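Local structure of uncharacterized conserved protein of COG5135 (Nostoc punctiforme, 2I51) at residues N83-I97 with L157-R171. The protein binds flavin mononucleotide and is related to pyridoxamine 5'-phosphate oxidase, so it is probably a flavin-dependent oxidoreductase, though its substrate is unknown. Numbering follows the deposited sequence.
Sequences NTREQFRMAGDLTLI and LLLLDPVQVDHLELR. With FMN (flavin mononucleotide), chain P; EDO (1,2-ethanediol), chain L; EDO (1,2-ethanediol), chain D.
The rings of Phe88 and His167 form an offset stack, planes 10° apart and centroids 4.0 Å apart, with His167 CD2 over one face of the phenyl ring and Phe88 CZ over one face of the imidazole. At the phenyl edge lies Val165 CG1; at the imidazole edge lie Gln87 O and the Glu86 carboxylate. His167 NE2 donates to the anti lone pair of Glu86 OE1 at 2.8 Å, almost in the ring plane, so bond and stack together fix the ring's rotation. With CG anti to the backbone N (chi1 -179°), the imidazole runs alongside Phe88. A leucine in place of His167 would probably leave Glu86 OE1 without this donor and one face of Phe88 without its flat partner.

The opposite face of this antiparallel pair serves the flavin. Gln87 NE2 donates to FMN O2' at 3.0 Å, and Arg89 NH1 reaches phosphate oxygen O3P at 3.1 Å; Thr42 of the second subunit holds Gln87 OE1, and Glu76 pairs with Arg89. A water joins Arg89 NH1, Asp166 OD2 and FMN O3', while Arg177 forms a salt bridge with Asp166 OD2. Farther along, a classic beta bulge sets Val163 N and Gln164 N on Ala91 O, where the partner strand turns a corner. In the antiparallel sheet, strand 86-97 lies between strands 74-81 and 155-169, with helix 8-17 packed against Phe88 and Met90 and helix 107-116 against Ile97 and Leu157.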
ATOM      1  N   ASN A  83       5.218   3.476  15.296  1.00 17.55           N
ATOM      2  CA  ASN A  83       5.539   3.972  16.631  1.00 18.88           C
ATOM      3  C   ASN A  83       5.239   5.466  16.760  1.00 20.34           C
ATOM      4  O   ASN A  83       4.954   5.974  17.814  1.00 24.37           O
ATOM      5  CB  ASN A  83       7.028   3.820  16.913  1.00 22.73           C
ATOM      6  CG  ASN A  83       7.364   2.635  17.732  1.00 34.66           C
ATOM      7  OD1 ASN A  83       6.497   1.870  18.136  1.00 33.61           O
ATOM      8  ND2 ASN A  83       8.668   2.470  17.989  1.00 40.02           N
ATOM      9  N   THR A  84       5.376   6.193  15.663  1.00 15.49           N
ATOM     10  CA  THR A  84       5.132   7.614  15.654  1.00 14.81           C
ATOM     11  C   THR A  84       3.828   8.024  14.986  1.00 15.63           C
ATOM     12  O   THR A  84       3.493   9.201  15.014  1.00 16.19           O
ATOM     13  CB  THR A  84       6.296   8.337  14.974  1.00 14.71           C
ATOM     14  OG1 THR A  84       6.527   7.757  13.699  1.00 15.82           O
ATOM     15  CG2 THR A  84       7.598   8.207  15.837  1.00 16.20           C
ATOM     16  N   ARG A  85       3.080   7.057  14.444  1.00 15.26           N
ATOM     17  CA  ARG A  85       1.739   7.332  13.872  1.00 16.34           C
ATOM     18  C   ARG A  85       1.815   8.418  12.782  1.00 15.26           C
ATOM     19  O   ARG A  85       1.064   9.393  12.777  1.00 15.99           O
ATOM     20  CB  ARG A  85       0.730   7.679  14.967  1.00 15.44           C
ATOM     21  CG  ARG A  85       0.582   6.590  16.014  1.00 19.29           C
ATOM     22  CD  ARG A  85      -0.521   6.945  17.058  1.00 23.33           C
ATOM     23  NE  ARG A  85      -1.845   7.036  16.452  1.00 30.92           N
ATOM     24  CZ  ARG A  85      -2.732   8.022  16.604  1.00 36.91           C
ATOM     25  NH1 ARG A  85      -2.539   9.091  17.406  1.00 38.43           N
ATOM     26  NH2 ARG A  85      -3.869   7.927  15.944  1.00 39.72           N
ATOM     27  N   GLU A  86       2.749   8.227  11.839  1.00 13.77           N
ATOM     28  CA  GLU A  86       2.900   9.138  10.710  1.00 13.56           C
ATOM     29  C   GLU A  86       2.957   8.402   9.393  1.00 13.59           C
ATOM     30  O   GLU A  86       3.398   7.245   9.358  1.00 14.83           O
ATOM     31  CB  GLU A  86       4.110  10.039  10.905  1.00 16.89           C
ATOM     32  CG  GLU A  86       5.389   9.357  10.891  1.00 17.60           C
ATOM     33  CD  GLU A  86       6.542  10.273  11.370  1.00 20.02           C
ATOM     34  OE1 GLU A  86       6.733  11.365  10.798  1.00 18.92           O
ATOM     35  OE2 GLU A  86       7.284   9.839  12.275  1.00 17.97           O
ATOM     36  N   GLN A  87       2.502   9.044   8.327  1.00 12.96           N
ATOM     37  CA  GLN A  87       2.450   8.456   7.036  1.00 13.88           C
ATOM     38  C   GLN A  87       3.141   9.372   6.038  1.00 13.86           C
ATOM     39  O   GLN A  87       2.966  10.590   6.108  1.00 14.12           O
ATOM     40  CB  GLN A  87       0.996   8.289   6.621  1.00 15.16           C
ATOM     41  CG  GLN A  87       0.732   7.857   5.173  1.00 16.56           C
ATOM     42  CD  GLN A  87      -0.732   7.699   4.891  1.00 16.35           C
ATOM     43  OE1 GLN A  87      -1.225   6.565   4.867  1.00 17.86           O
ATOM     44  NE2 GLN A  87      -1.421   8.791   4.683  1.00 17.37           N
ATOM     45  N   PHE A  88       3.946   8.788   5.148  1.00 12.94           N
ATOM     46  CA  PHE A  88       4.479   9.483   3.990  1.00 12.47           C
ATOM     47  C   PHE A  88       3.930   8.831   2.727  1.00 14.39           C
ATOM     48  O   PHE A  88       4.044   7.613   2.530  1.00 15.57           O
ATOM     49  CB  PHE A  88       5.996   9.454   3.935  1.00 13.57           C
ATOM     50  CG  PHE A  88       6.679  10.115   5.067  1.00 13.74           C
ATOM     51  CD1 PHE A  88       6.767   9.522   6.306  1.00 17.15           C
ATOM     52  CD2 PHE A  88       7.243  11.384   4.877  1.00 15.08           C
ATOM     53  CE1 PHE A  88       7.444  10.157   7.377  1.00 15.78           C
ATOM     54  CE2 PHE A  88       7.930  12.006   5.939  1.00 13.49           C
ATOM     55  CZ  PHE A  88       8.040  11.371   7.175  1.00 14.14           C
ATOM     56  N   ARG A  89       3.358   9.637   1.872  1.00 12.45           N
ATOM     57  CA  ARG A  89       2.966   9.208   0.531  1.00 13.14           C
ATOM     58  C   ARG A  89       3.916   9.892  -0.418  1.00 14.33           C
ATOM     59  O   ARG A  89       4.141  11.093  -0.275  1.00 14.11           O
ATOM     60  CB  ARG A  89       1.517   9.589   0.223  1.00 14.33           C
ATOM     61  CG  ARG A  89       0.543   8.847   1.073  1.00 15.38           C
ATOM     62  CD  ARG A  89      -0.862   9.446   0.968  1.00 16.99           C
ATOM     63  NE  ARG A  89      -1.365   9.345  -0.410  1.00 17.17           N
ATOM     64  CZ  ARG A  89      -2.554   9.786  -0.825  1.00 18.73           C
ATOM     65  NH1 ARG A  89      -3.268  10.455   0.006  1.00 20.09           N
ATOM     66  NH2 ARG A  89      -2.946   9.604  -2.095  1.00 20.21           N
HETATM   67  N   MSE A  90       4.544   9.165  -1.307  1.00 14.06           N
HETATM   68  CA  MSE A  90       5.542   9.737  -2.194  0.50 15.31           C
HETATM   69  C   MSE A  90       5.314   9.232  -3.596  1.00 15.48           C
HETATM   70  O   MSE A  90       5.290   8.031  -3.842  1.00 15.83           O
HETATM   71  CB  MSE A  90       6.961   9.396  -1.761  0.50 17.22           C
HETATM   72  CG  MSE A  90       7.324   9.852  -0.382  0.50 15.40           C
HETATM   73 SE   MSE A  90       9.216   9.578  -0.204  0.38 22.72          SE
HETATM   74  CE  MSE A  90       9.409   9.852   1.709  0.50 20.50           C
ATOM     75  N   ALA A  91       5.149  10.171  -4.513  1.00 15.19           N
ATOM     76  CA  ALA A  91       4.821   9.847  -5.890  1.00 15.22           C
ATOM     77  C   ALA A  91       5.919  10.336  -6.797  1.00 17.30           C
ATOM     78  O   ALA A  91       6.440  11.414  -6.593  1.00 15.73           O
ATOM     79  CB  ALA A  91       3.559  10.505  -6.280  1.00 15.31           C
ATOM     80  N   GLY A  92       6.274   9.539  -7.797  1.00 16.08           N
ATOM     81  CA  GLY A  92       7.266   9.962  -8.764  1.00 16.35           C
ATOM     82  C   GLY A  92       7.646   8.835  -9.690  1.00 16.44           C
ATOM     83  O   GLY A  92       6.978   7.807  -9.756  1.00 17.00           O
ATOM     84  N   ASP A  93       8.682   9.095 -10.476  1.00 19.78           N
ATOM     85  CA  ASP A  93       9.054   8.143 -11.508  0.50 18.47           C
ATOM     86  C   ASP A  93      10.010   7.092 -10.985  1.00 17.35           C
ATOM     87  O   ASP A  93      10.876   7.339 -10.155  1.00 18.00           O
ATOM     88  CB  ASP A  93       9.669   8.821 -12.712  0.50 21.83           C
ATOM     89  CG  ASP A  93       8.631   9.419 -13.626  0.50 28.64           C
ATOM     90  OD1 ASP A  93       7.688   8.712 -14.080  0.50 29.86           O
ATOM     91  OD2 ASP A  93       8.779  10.606 -13.876  0.50 22.73           O
ATOM     92  N   LEU A  94       9.759   5.881 -11.448  1.00 20.15           N
ATOM     93  CA  LEU A  94      10.596   4.748 -11.194  1.00 17.10           C
ATOM     94  C   LEU A  94      11.646   4.566 -12.265  1.00 18.98           C
ATOM     95  O   LEU A  94      11.408   4.779 -13.418  1.00 18.52           O
ATOM     96  CB  LEU A  94       9.774   3.463 -11.118  1.00 17.98           C
ATOM     97  CG  LEU A  94       8.788   3.396  -9.931  1.00 20.63           C
ATOM     98  CD1 LEU A  94       7.795   2.207 -10.079  1.00 23.48           C
ATOM     99  CD2 LEU A  94       9.508   3.352  -8.594  1.00 24.18           C
ATOM    100  N   THR A  95      12.803   4.076 -11.864  1.00 16.07           N
ATOM    101  CA  THR A  95      13.832   3.584 -12.777  1.00 15.92           C
ATOM    102  C   THR A  95      14.123   2.120 -12.414  1.00 15.71           C
ATOM    103  O   THR A  95      14.430   1.842 -11.269  1.00 16.39           O
ATOM    104  CB  THR A  95      15.124   4.399 -12.637  1.00 16.42           C
ATOM    105  OG1 THR A  95      14.883   5.804 -12.821  1.00 20.36           O
ATOM    106  CG2 THR A  95      16.172   3.975 -13.679  1.00 20.42           C
ATOM    107  N   LEU A  96      14.023   1.216 -13.362  1.00 15.54           N
ATOM    108  CA  LEU A  96      14.262  -0.191 -13.144  1.00 16.65           C
ATOM    109  C   LEU A  96      15.569  -0.534 -13.849  1.00 16.67           C
ATOM    110  O   LEU A  96      15.680  -0.397 -15.070  1.00 17.54           O
ATOM    111  CB  LEU A  96      13.113  -1.015 -13.729  1.00 17.29           C
ATOM    112  CG  LEU A  96      13.057  -2.504 -13.408  1.00 23.27           C
ATOM    113  CD1 LEU A  96      12.848  -2.827 -11.921  1.00 23.84           C
ATOM    114  CD2 LEU A  96      11.952  -3.174 -14.244  1.00 26.05           C
ATOM    115  N   ILE A  97      16.561  -0.876 -13.050  1.00 16.03           N
ATOM    116  CA  ILE A  97      17.902  -1.192 -13.546  1.00 15.36           C
ATOM    117  C   ILE A  97      18.088  -2.703 -13.424  1.00 14.59           C
ATOM    118  O   ILE A  97      18.239  -3.256 -12.323  1.00 15.41           O
ATOM    119  CB  ILE A  97      18.999  -0.420 -12.762  1.00 15.82           C
ATOM    120  CG1 ILE A  97      18.704   1.072 -12.714  1.00 20.07           C
ATOM    121  CG2 ILE A  97      20.404  -0.605 -13.385  1.00 15.53           C
ATOM    122  CD1 ILE A  97      18.030   1.482 -11.501  1.00 27.68           C
ATOM    123  N   LEU A 157      17.681  -3.414  -9.460  1.00 13.91           N
ATOM    124  CA  LEU A 157      17.632  -2.261  -8.546  1.00 16.23           C
ATOM    125  C   LEU A 157      16.479  -1.370  -9.064  1.00 15.15           C
ATOM    126  O   LEU A 157      16.367  -1.050 -10.224  1.00 17.84           O
ATOM    127  CB  LEU A 157      18.940  -1.462  -8.567  1.00 14.66           C
ATOM    128  CG  LEU A 157      18.922  -0.120  -7.807  1.00 15.39           C
ATOM    129  CD1 LEU A 157      18.637  -0.269  -6.318  1.00 16.45           C
ATOM    130  CD2 LEU A 157      20.289   0.590  -8.018  1.00 17.48           C
ATOM    131  N   LEU A 158      15.592  -1.029  -8.166  1.00 14.78           N
ATOM    132  CA  LEU A 158      14.442  -0.151  -8.467  1.00 15.97           C
ATOM    133  C   LEU A 158      14.634   1.143  -7.691  1.00 15.59           C
ATOM    134  O   LEU A 158      14.817   1.110  -6.453  1.00 16.73           O
ATOM    135  CB  LEU A 158      13.166  -0.885  -8.113  1.00 16.46           C
ATOM    136  CG  LEU A 158      11.871  -0.149  -8.282  1.00 19.40           C
ATOM    137  CD1 LEU A 158      11.689   0.256  -9.755  1.00 19.90           C
ATOM    138  CD2 LEU A 158      10.716  -1.085  -7.789  1.00 21.38           C
ATOM    139  N   LEU A 159      14.646   2.268  -8.393  1.00 14.79           N
ATOM    140  CA  LEU A 159      14.741   3.600  -7.769  1.00 15.96           C
ATOM    141  C   LEU A 159      13.428   4.336  -7.916  1.00 16.26           C
ATOM    142  O   LEU A 159      12.852   4.326  -9.014  1.00 16.87           O
ATOM    143  CB  LEU A 159      15.807   4.401  -8.447  1.00 16.32           C
ATOM    144  CG  LEU A 159      17.201   3.811  -8.390  1.00 14.97           C
ATOM    145  CD1 LEU A 159      18.151   4.694  -9.286  1.00 18.88           C
ATOM    146  CD2 LEU A 159      17.777   3.636  -6.973  1.00 16.51           C
ATOM    147  N   LEU A 160      13.014   5.037  -6.869  1.00 15.27           N
ATOM    148  CA  LEU A 160      11.933   6.004  -6.918  1.00 15.45           C
ATOM    149  C   LEU A 160      12.483   7.399  -6.669  1.00 14.93           C
ATOM    150  O   LEU A 160      13.181   7.636  -5.674  1.00 16.61           O
ATOM    151  CB  LEU A 160      10.878   5.663  -5.865  1.00 14.98           C
ATOM    152  CG  LEU A 160       9.766   6.722  -5.790  1.00 19.52           C
ATOM    153  CD1 LEU A 160       8.901   6.628  -6.974  1.00 20.26           C
ATOM    154  CD2 LEU A 160       8.951   6.455  -4.480  1.00 24.12           C
ATOM    155  N   ASP A 161      12.162   8.312  -7.583  1.00 16.21           N
ATOM    156  CA  ASP A 161      12.528   9.736  -7.463  1.00 16.54           C
ATOM    157  C   ASP A 161      11.283  10.555  -7.152  1.00 16.70           C
ATOM    158  O   ASP A 161      10.526  10.871  -8.080  1.00 17.12           O
ATOM    159  CB  ASP A 161      13.146  10.263  -8.751  1.00 18.32           C
ATOM    160  CG  ASP A 161      13.765  11.673  -8.566  1.00 20.93           C
ATOM    161  OD1 ASP A 161      14.206  12.029  -7.432  1.00 30.29           O
ATOM    162  OD2 ASP A 161      13.917  12.346  -9.599  1.00 35.80           O
ATOM    163  N   PRO A 162      11.044  10.853  -5.859  1.00 17.31           N
ATOM    164  CA  PRO A 162       9.807  11.569  -5.558  1.00 14.70           C
ATOM    165  C   PRO A 162       9.721  12.971  -6.149  1.00 16.11           C
ATOM    166  O   PRO A 162      10.683  13.724  -6.094  1.00 16.75           O
ATOM    167  CB  PRO A 162       9.817  11.659  -4.034  1.00 16.27           C
ATOM    168  CG  PRO A 162      10.695  10.546  -3.575  1.00 17.84           C
ATOM    169  CD  PRO A 162      11.784  10.536  -4.617  1.00 18.23           C
ATOM    170  N   VAL A 163       8.563  13.266  -6.720  1.00 14.35           N
ATOM    171  CA  VAL A 163       8.293  14.654  -7.052  0.50 13.51           C
ATOM    172  C   VAL A 163       7.156  15.255  -6.248  1.00 15.71           C
ATOM    173  O   VAL A 163       6.987  16.464  -6.253  1.00 15.45           O
ATOM    174  CB  VAL A 163       8.080  14.867  -8.560  0.50 12.94           C
ATOM    175  CG1 VAL A 163       9.273  14.379  -9.332  0.50 17.08           C
ATOM    176  CG2 VAL A 163       6.802  14.197  -9.028  0.50 20.10           C
ATOM    177  N   GLN A 164       6.427  14.441  -5.491  1.00 14.36           N
ATOM    178  CA  GLN A 164       5.418  14.945  -4.597  1.00 13.93           C
ATOM    179  C   GLN A 164       5.428  14.078  -3.357  1.00 13.91           C
ATOM    180  O   GLN A 164       5.475  12.843  -3.470  1.00 15.23           O
ATOM    181  CB  GLN A 164       4.013  14.941  -5.211  1.00 17.34           C
ATOM    182  CG  GLN A 164       2.972  15.674  -4.360  1.00 19.55           C
ATOM    183  CD  GLN A 164       1.738  16.140  -5.102  1.00 26.51           C
ATOM    184  OE1 GLN A 164       0.619  15.791  -4.734  1.00 31.74           O
ATOM    185  NE2 GLN A 164       1.933  16.963  -6.115  1.00 26.41           N
ATOM    186  N   VAL A 165       5.396  14.709  -2.178  1.00 13.60           N
ATOM    187  CA  VAL A 165       5.392  14.004  -0.910  1.00 13.57           C
ATOM    188  C   VAL A 165       4.295  14.604  -0.024  1.00 14.74           C
ATOM    189  O   VAL A 165       4.226  15.829   0.122  1.00 16.10           O
ATOM    190  CB  VAL A 165       6.758  14.090  -0.227  1.00 13.83           C
ATOM    191  CG1 VAL A 165       6.727  13.456   1.192  1.00 14.89           C
ATOM    192  CG2 VAL A 165       7.816  13.428  -1.109  1.00 15.28           C
ATOM    193  N   ASP A 166       3.452  13.772   0.566  1.00 14.37           N
ATOM    194  CA  ASP A 166       2.365  14.171   1.512  1.00 14.19           C
ATOM    195  C   ASP A 166       2.721  13.506   2.828  1.00 15.63           C
ATOM    196  O   ASP A 166       2.782  12.263   2.903  1.00 17.22           O
ATOM    197  CB  ASP A 166       1.063  13.632   0.913  1.00 15.31           C
ATOM    198  CG  ASP A 166      -0.206  13.976   1.657  1.00 25.14           C
ATOM    199  OD1 ASP A 166      -0.179  14.453   2.775  1.00 29.15           O
ATOM    200  OD2 ASP A 166      -1.276  13.643   1.074  1.00 31.78           O
ATOM    201  N   HIS A 167       3.018  14.290   3.845  1.00 12.87           N
ATOM    202  CA  HIS A 167       3.366  13.802   5.176  1.00 12.64           C
ATOM    203  C   HIS A 167       2.267  14.115   6.171  1.00 12.80           C
ATOM    204  O   HIS A 167       1.973  15.287   6.405  1.00 13.49           O
ATOM    205  CB  HIS A 167       4.656  14.467   5.615  1.00 14.06           C
ATOM    206  CG  HIS A 167       5.148  14.032   6.955  1.00 15.32           C
ATOM    207  ND1 HIS A 167       5.915  14.862   7.756  1.00 16.71           N
ATOM    208  CD2 HIS A 167       5.027  12.855   7.619  1.00 14.81           C
ATOM    209  CE1 HIS A 167       6.226  14.215   8.867  1.00 18.85           C
ATOM    210  NE2 HIS A 167       5.702  12.993   8.811  1.00 16.39           N
ATOM    211  N   LEU A 168       1.678  13.087   6.758  1.00 13.52           N
ATOM    212  CA  LEU A 168       0.580  13.193   7.695  1.00 12.68           C
ATOM    213  C   LEU A 168       1.080  12.694   9.047  1.00 13.50           C
ATOM    214  O   LEU A 168       1.571  11.569   9.156  1.00 14.22           O
ATOM    215  CB  LEU A 168      -0.584  12.331   7.228  1.00 13.78           C
ATOM    216  CG  LEU A 168      -1.788  12.251   8.163  1.00 15.55           C
ATOM    217  CD1 LEU A 168      -2.473  13.610   8.290  1.00 15.91           C
ATOM    218  CD2 LEU A 168      -2.770  11.207   7.642  1.00 16.23           C
ATOM    219  N   GLU A 169       0.972  13.556  10.055  1.00 14.54           N
ATOM    220  CA  GLU A 169       1.293  13.247  11.450  1.00 13.99           C
ATOM    221  C   GLU A 169      -0.013  13.131  12.218  1.00 15.94           C
ATOM    222  O   GLU A 169      -0.719  14.126  12.386  1.00 15.92           O
ATOM    223  CB  GLU A 169       2.153  14.361  12.043  1.00 16.35           C
ATOM    224  CG  GLU A 169       3.539  14.368  11.492  1.00 18.69           C
ATOM    225  CD  GLU A 169       4.410  15.460  12.058  1.00 28.39           C
ATOM    226  OE1 GLU A 169       3.872  16.480  12.527  1.00 32.52           O
ATOM    227  OE2 GLU A 169       5.645  15.277  12.018  1.00 29.97           O
ATOM    228  N   LEU A 170      -0.341  11.937  12.705  1.00 15.43           N
ATOM    229  CA  LEU A 170      -1.561  11.789  13.472  1.00 15.89           C
ATOM    230  C   LEU A 170      -1.410  12.341  14.872  1.00 18.49           C
ATOM    231  O   LEU A 170      -2.438  12.599  15.518  1.00 18.52           O
ATOM    232  CB  LEU A 170      -1.998  10.339  13.517  1.00 15.73           C
ATOM    233  CG  LEU A 170      -2.302   9.718  12.157  1.00 16.49           C
ATOM    234  CD1 LEU A 170      -2.699   8.237  12.343  1.00 20.87           C
ATOM    235  CD2 LEU A 170      -3.382  10.478  11.400  1.00 18.62           C
ATOM    236  N   ARG A 171      -0.192  12.481  15.374  1.00 18.37           N
ATOM    237  CA  ARG A 171       0.053  13.074  16.696  0.50 22.54           C
ATOM    238  C   ARG A 171       0.311  14.561  16.531  1.00 23.25           C
ATOM    239  O   ARG A 171       1.447  15.005  16.680  1.00 27.36           O
ATOM    240  CB  ARG A 171       1.280  12.451  17.377  0.50 23.72           C
ATOM    241  CG  ARG A 171       1.122  11.010  17.804  0.50 29.68           C
ATOM    242  CD  ARG A 171       2.302  10.137  17.368  0.50 34.16           C
ATOM    243  NE  ARG A 171       3.491  10.139  18.227  0.50 30.32           N
ATOM    244  CZ  ARG A 171       4.729  10.469  17.857  0.50 28.03           C
ATOM    245  NH1 ARG A 171       5.002  10.873  16.625  0.50 37.00           N
ATOM    246  NH2 ARG A 171       5.723  10.398  18.738  0.50 32.21           N
TER
HETATM  247  N1  FMN P 300      -8.433   8.208   5.582  1.00 12.91           N
HETATM  248  C2  FMN P 300      -9.730   7.773   5.359  1.00 14.22           C
HETATM  249  O2  FMN P 300     -10.433   8.299   4.488  1.00 15.24           O
HETATM  250  N3  FMN P 300     -10.227   6.720   6.065  1.00 12.29           N
HETATM  251  C4  FMN P 300      -9.555   6.066   7.070  1.00 13.50           C
HETATM  252  O4  FMN P 300      -9.992   5.040   7.603  1.00 13.02           O
HETATM  253  C4A FMN P 300      -8.254   6.496   7.316  1.00 11.58           C
HETATM  254  N5  FMN P 300      -7.514   5.880   8.324  1.00 12.30           N
HETATM  255  C5A FMN P 300      -6.161   6.208   8.417  1.00 12.15           C
HETATM  256  C6  FMN P 300      -5.358   5.521   9.315  1.00 11.50           C
HETATM  257  C7  FMN P 300      -4.000   5.831   9.468  1.00 11.70           C
HETATM  258  C7M FMN P 300      -3.124   4.967  10.359  1.00 12.66           C
HETATM  259  C8  FMN P 300      -3.448   6.847   8.704  1.00 10.80           C
HETATM  260  C8M FMN P 300      -1.927   7.050   8.669  1.00 13.00           C
HETATM  261  C9  FMN P 300      -4.247   7.557   7.835  1.00 10.03           C
HETATM  262  C9A FMN P 300      -5.616   7.259   7.670  1.00 10.75           C
HETATM  263  N10 FMN P 300      -6.433   7.995   6.796  1.00 11.38           N
HETATM  264  C10 FMN P 300      -7.735   7.560   6.549  1.00 11.74           C
HETATM  265  C1' FMN P 300      -5.951   9.191   6.044  1.00 11.67           C
HETATM  266  C2' FMN P 300      -5.543   8.757   4.653  1.00 11.54           C
HETATM  267  O2' FMN P 300      -4.320   7.966   4.675  1.00 10.71           O
HETATM  268  C3' FMN P 300      -5.393   9.963   3.707  1.00 11.56           C
HETATM  269  O3' FMN P 300      -4.480  10.920   4.274  1.00 14.09           O
HETATM  270  C4' FMN P 300      -6.747  10.632   3.553  1.00 13.05           C
HETATM  271  O4' FMN P 300      -7.835   9.715   3.430  1.00 13.91           O
HETATM  272  C5' FMN P 300      -6.687  11.442   2.277  1.00 13.35           C
HETATM  273  O5' FMN P 300      -6.480  10.606   1.168  1.00 14.07           O
HETATM  274  P   FMN P 300      -6.842  11.010  -0.324  1.00 14.22           P
HETATM  275  O1P FMN P 300      -8.341  10.966  -0.470  1.00 15.88           O
HETATM  276  O2P FMN P 300      -6.324  12.444  -0.416  1.00 18.18           O
HETATM  277  O3P FMN P 300      -6.136  10.068  -1.225  1.00 16.09           O
HETATM  278  C1  EDO L 309      11.755   2.394 -15.926  1.00 37.33           C
HETATM  279  O1  EDO L 309      11.531   3.594 -16.677  1.00 52.06           O
HETATM  280  C2  EDO L 309      13.189   1.970 -16.171  1.00 17.02           C
HETATM  281  O2  EDO L 309      14.143   2.877 -15.692  1.00 38.90           O
HETATM  282  C1  EDO D 301       7.374   6.540  20.063  1.00 51.92           C
HETATM  283  O1  EDO D 301       6.914   7.830  19.647  1.00 50.95           O
HETATM  284  C2  EDO D 301       8.884   6.454  19.935  1.00 51.04           C
HETATM  285  O2  EDO D 301       9.401   7.776  19.839  1.00 41.27           O
HETATM  286  O   HOH W   1       2.381  11.720  14.209  1.00 16.48           O
HETATM  287  O   HOH W   2       6.381  13.082  13.309  1.00 32.08           O
HETATM  288  O   HOH W   3       0.321  11.107   3.992  1.00 18.01           O
HETATM  289  O   HOH W   4      -2.526  11.596   2.640  1.00 22.09           O